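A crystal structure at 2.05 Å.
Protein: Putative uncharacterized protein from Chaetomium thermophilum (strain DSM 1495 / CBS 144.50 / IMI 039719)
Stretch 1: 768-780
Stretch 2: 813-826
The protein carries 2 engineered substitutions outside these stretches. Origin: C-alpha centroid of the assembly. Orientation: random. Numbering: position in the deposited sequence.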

# COMPACT_ATOMS: atom_id res chain seq x y z
N MET A 768 13.35 20.26 11.87
CA MET A 768 14.79 20.20 12.11
C MET A 768 15.58 20.71 10.91
O MET A 768 16.58 21.41 11.07
CB MET A 768 15.21 18.77 12.46
CG MET A 768 16.43 18.69 13.35
SD MET A 768 16.25 19.64 14.86
CE MET A 768 14.72 18.99 15.51
N ASP A 769 15.12 20.36 9.72
CA ASP A 769 15.72 20.87 8.49
C ASP A 769 15.60 22.39 8.45
O ASP A 769 16.54 23.09 8.08
CB ASP A 769 15.06 20.26 7.25
CG ASP A 769 15.37 18.78 7.11
OD1 ASP A 769 16.32 18.29 7.75
OD2 ASP A 769 14.65 18.10 6.34
N ALA A 770 14.43 22.89 8.83
CA ALA A 770 14.16 24.32 8.85
C ALA A 770 15.13 25.04 9.79
O ALA A 770 15.81 25.98 9.38
CB ALA A 770 12.72 24.59 9.27
N TRP A 771 15.21 24.57 11.03
CA TRP A 771 16.11 25.17 12.01
C TRP A 771 17.56 25.11 11.53
O TRP A 771 18.31 26.08 11.68
CB TRP A 771 15.99 24.48 13.37
CG TRP A 771 14.80 24.93 14.19
CD1 TRP A 771 13.85 24.13 14.77
CD2 TRP A 771 14.45 26.28 14.53
NE1 TRP A 771 12.93 24.90 15.44
CE2 TRP A 771 13.28 26.22 15.31
CE3 TRP A 771 15.01 27.53 14.25
CZ2 TRP A 771 12.65 27.36 15.81
CZ3 TRP A 771 14.39 28.66 14.75
CH2 TRP A 771 13.22 28.57 15.52
N GLY A 772 17.93 23.99 10.93
CA GLY A 772 19.27 23.80 10.40
C GLY A 772 19.66 24.85 9.37
O GLY A 772 20.75 25.42 9.44
N GLY A 773 18.77 25.10 8.42
CA GLY A 773 19.01 26.11 7.41
C GLY A 773 19.02 27.51 7.99
O GLY A 773 19.81 28.37 7.59
N ILE A 774 18.14 27.74 8.96
CA ILE A 774 18.02 29.04 9.61
C ILE A 774 19.26 29.38 10.43
O ILE A 774 19.80 30.49 10.34
CB ILE A 774 16.77 29.10 10.51
CG1 ILE A 774 15.50 29.12 9.66
CG2 ILE A 774 16.82 30.32 11.41
CD1 ILE A 774 14.22 28.95 10.46
N ILE A 775 19.73 28.42 11.23
CA ILE A 775 20.93 28.60 12.04
C ILE A 775 22.12 28.96 11.16
O ILE A 775 22.88 29.88 11.47
CB ILE A 775 21.26 27.34 12.87
CG1 ILE A 775 20.16 27.07 13.90
CG2 ILE A 775 22.60 27.50 13.57
CD1 ILE A 775 20.18 25.66 14.44
N GLY A 776 22.26 28.24 10.05
CA GLY A 776 23.32 28.50 9.09
C GLY A 776 23.20 29.88 8.46
O GLY A 776 24.21 30.56 8.26
N ALA A 777 21.98 30.29 8.16
CA ALA A 777 21.73 31.59 7.54
C ALA A 777 22.09 32.73 8.49
O ALA A 777 22.70 33.72 8.08
CB ALA A 777 20.27 31.71 7.11
N MET A 778 21.73 32.58 9.76
CA MET A 778 21.98 33.62 10.75
C MET A 778 23.44 33.65 11.17
O MET A 778 23.98 34.70 11.52
CB MET A 778 21.07 33.43 11.96
CG MET A 778 19.57 33.51 11.66
SD MET A 778 19.03 35.12 11.03
CE MET A 778 19.04 34.85 9.26
N LYS A 779 24.09 32.49 11.14
CA LYS A 779 25.51 32.41 11.48
C LYS A 779 26.36 33.12 10.44
O LYS A 779 27.18 33.98 10.77
CB LYS A 779 25.95 30.95 11.62
CG LYS A 779 27.40 30.79 12.06
CD LYS A 779 27.88 29.38 11.82
CE LYS A 779 27.85 29.05 10.33
NZ LYS A 779 28.12 27.61 10.07
N THR A 780 26.16 32.77 9.17
CA THR A 780 26.97 33.30 8.08
C THR A 780 26.71 34.78 7.81
O THR A 780 27.50 35.44 7.13
CB THR A 780 26.72 32.51 6.77
OG1 THR A 780 25.34 32.60 6.41
CG2 THR A 780 27.11 31.05 6.95
N ARG A 813 19.47 12.05 12.19
CA ARG A 813 20.56 12.68 11.46
C ARG A 813 20.42 14.19 11.48
O ARG A 813 21.36 14.91 11.83
CB ARG A 813 20.61 12.17 10.01
CG ARG A 813 21.73 12.78 9.18
CD ARG A 813 21.95 12.03 7.88
NE ARG A 813 20.80 12.11 6.98
CZ ARG A 813 19.94 11.12 6.76
NH1 ARG A 813 20.10 9.95 7.37
NH2 ARG A 813 18.93 11.29 5.92
N ALA A 814 19.23 14.67 11.12
CA ALA A 814 18.93 16.10 11.11
C ALA A 814 19.13 16.72 12.49
O ALA A 814 19.58 17.86 12.62
CB ALA A 814 17.52 16.34 10.63
N SER A 815 18.78 15.96 13.53
CA SER A 815 18.93 16.41 14.91
C SER A 815 20.40 16.59 15.27
O SER A 815 20.78 17.60 15.86
CB SER A 815 18.26 15.42 15.87
OG SER A 815 16.88 15.31 15.60
N MET A 816 21.21 15.59 14.92
CA MET A 816 22.65 15.67 15.11
C MET A 816 23.20 16.89 14.39
O MET A 816 24.04 17.61 14.93
CB MET A 816 23.34 14.40 14.59
CG MET A 816 22.96 13.10 15.30
SD MET A 816 23.49 13.01 17.02
CE MET A 816 22.01 13.52 17.88
N GLY A 817 22.72 17.11 13.17
CA GLY A 817 23.14 18.25 12.38
C GLY A 817 22.88 19.57 13.06
O GLY A 817 23.74 20.45 13.08
N VAL A 818 21.69 19.71 13.64
CA VAL A 818 21.31 20.94 14.32
C VAL A 818 22.14 21.18 15.58
O VAL A 818 22.54 22.31 15.86
CB VAL A 818 19.80 20.93 14.67
CG1 VAL A 818 19.48 21.95 15.76
CG2 VAL A 818 18.98 21.21 13.42
N ILE A 819 22.40 20.11 16.32
CA ILE A 819 23.25 20.19 17.50
C ILE A 819 24.62 20.74 17.14
O ILE A 819 25.14 21.65 17.79
CB ILE A 819 23.40 18.81 18.18
CG1 ILE A 819 22.09 18.40 18.85
CG2 ILE A 819 24.53 18.84 19.20
CD1 ILE A 819 22.09 16.97 19.34
N GLY A 820 25.21 20.19 16.08
CA GLY A 820 26.49 20.65 15.58
C GLY A 820 26.43 22.09 15.09
O GLY A 820 27.30 22.89 15.40
N ASP A 821 25.39 22.41 14.32
CA ASP A 821 25.18 23.76 13.81
C ASP A 821 25.11 24.77 14.94
O ASP A 821 25.71 25.85 14.87
CB ASP A 821 23.90 23.84 12.97
CG ASP A 821 24.00 23.06 11.68
OD1 ASP A 821 25.14 22.82 11.21
OD2 ASP A 821 22.95 22.70 11.12
N LEU A 822 24.38 24.42 16.00
CA LEU A 822 24.23 25.29 17.16
C LEU A 822 25.56 25.55 17.85
O LEU A 822 25.83 26.66 18.30
CB LEU A 822 23.23 24.69 18.15
CG LEU A 822 21.76 24.87 17.80
CD1 LEU A 822 20.87 24.10 18.76
CD2 LEU A 822 21.40 26.35 17.80
N ALA A 823 26.38 24.51 17.93
CA ALA A 823 27.72 24.61 18.52
C ALA A 823 28.57 25.60 17.75
O ALA A 823 29.24 26.45 18.34
CB ALA A 823 28.39 23.25 18.55
N ASP A 824 28.53 25.49 16.43
CA ASP A 824 29.24 26.40 15.55
C ASP A 824 28.73 27.83 15.69
O ASP A 824 29.52 28.78 15.76
CB ASP A 824 29.11 25.95 14.09
CG ASP A 824 30.36 25.26 13.58
OD1 ASP A 824 30.25 24.14 13.05
OD2 ASP A 824 31.46 25.85 13.71
N ALA A 825 27.41 27.98 15.74
CA ALA A 825 26.78 29.29 15.76
C ALA A 825 27.05 30.04 17.06
O ALA A 825 27.09 31.27 17.08
CB ALA A 825 25.28 29.16 15.53
N TYR A 826 27.21 29.30 18.15
CA TYR A 826 27.53 29.90 19.43
C TYR A 826 28.75 29.21 20.04
O TYR A 826 28.61 28.33 20.90
CB TYR A 826 26.33 29.82 20.38
CG TYR A 826 25.10 30.50 19.82
CD1 TYR A 826 24.92 31.87 19.98
CD2 TYR A 826 24.14 29.78 19.14
CE1 TYR A 826 23.79 32.50 19.47
CE2 TYR A 826 23.02 30.40 18.62
CZ TYR A 826 22.85 31.76 18.79
OH TYR A 826 21.73 32.37 18.28
O HOH W 1 23.36 24.87 8.76

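The two stretches are helices that run in nearly the same direction, their axes inclined by 24° and 9.1 Å apart at closest approach. No direct hydrogen bond links them; the contact, which buries 530 Å² in total, is made mainly by apolar packing, in which Met 768, Ile 775 and Val 818 are buried, with a single water bridging polar atoms.

Ile 775 is the centre of the packing. Its CA-to-CB bond points toward the second helix, and the side chain sits as a knob among Val 818, Asp 821, Leu 822 and Ala 825. With chi1 m and chi2 t, the rotamer spreads its two arms over different parts of this hole: Ile 775 CD1 lies 4.0 Å from Val 818 CG1 and 3.6 Å from Leu 822 CD2, whereas Ile 775 CG2 lies 3.7 Å from Ala 825 CB and 3.9 Å from Asp 821 CB. A beta-branched residue suits such a site because it fills the hole in two directions. The CA-to-CB bond of Leu 822 points away from the first helix, but its m, t conformation brings CD2 back to the isoleucine.

One turn earlier, Gly 772 lies opposite Val 818 in the register, with their CA atoms 5.3 Å apart and Val 818 CG2 3.9 Å from Gly 772 N. With chi1 t, Val 818 CG2 also reaches 3.4 Å from Met 768 O and 3.5 Å from Met 768 SD.

Met 768 closes the N-terminal end of the contact, packing against both the methyl and the carbonyl of Ala 814. Its chi1 t places Met 768 CG 3.8 Å from Ala 814 CB and 3.3 Å from Ala 814 O; chi2 p then sets SD against Val 818, and chi3 p sets the position of CE. Ala 814 also meets Asp 769, with Asp 769 OD1 3.7 Å from Ala 814 CB.

The polar link lies beside the apolar packing. Water 1 donates to Gly 772 O at 2.8 Å and, in a weak bond, to Asp 821 OD2 at 3.2 Å. The CA-to-CB bond of Asp 821 points toward the first helix and chi1 is m, so its carboxylate can share this water with the glycine carbonyl although Gly 772 O and Asp 821 OD2 are themselves 3.9 Å apart.

At the other end, Lys 779 contributes its aliphatic portion. Extended through chi1 and chi2, it lays Lys 779 CG 4.0 Å from Ala 825 CA and Lys 779 CD 4.3 Å from Asp 824 CB; the CA atoms of Lys 779 and Ala 825 are 5.4 Å apart.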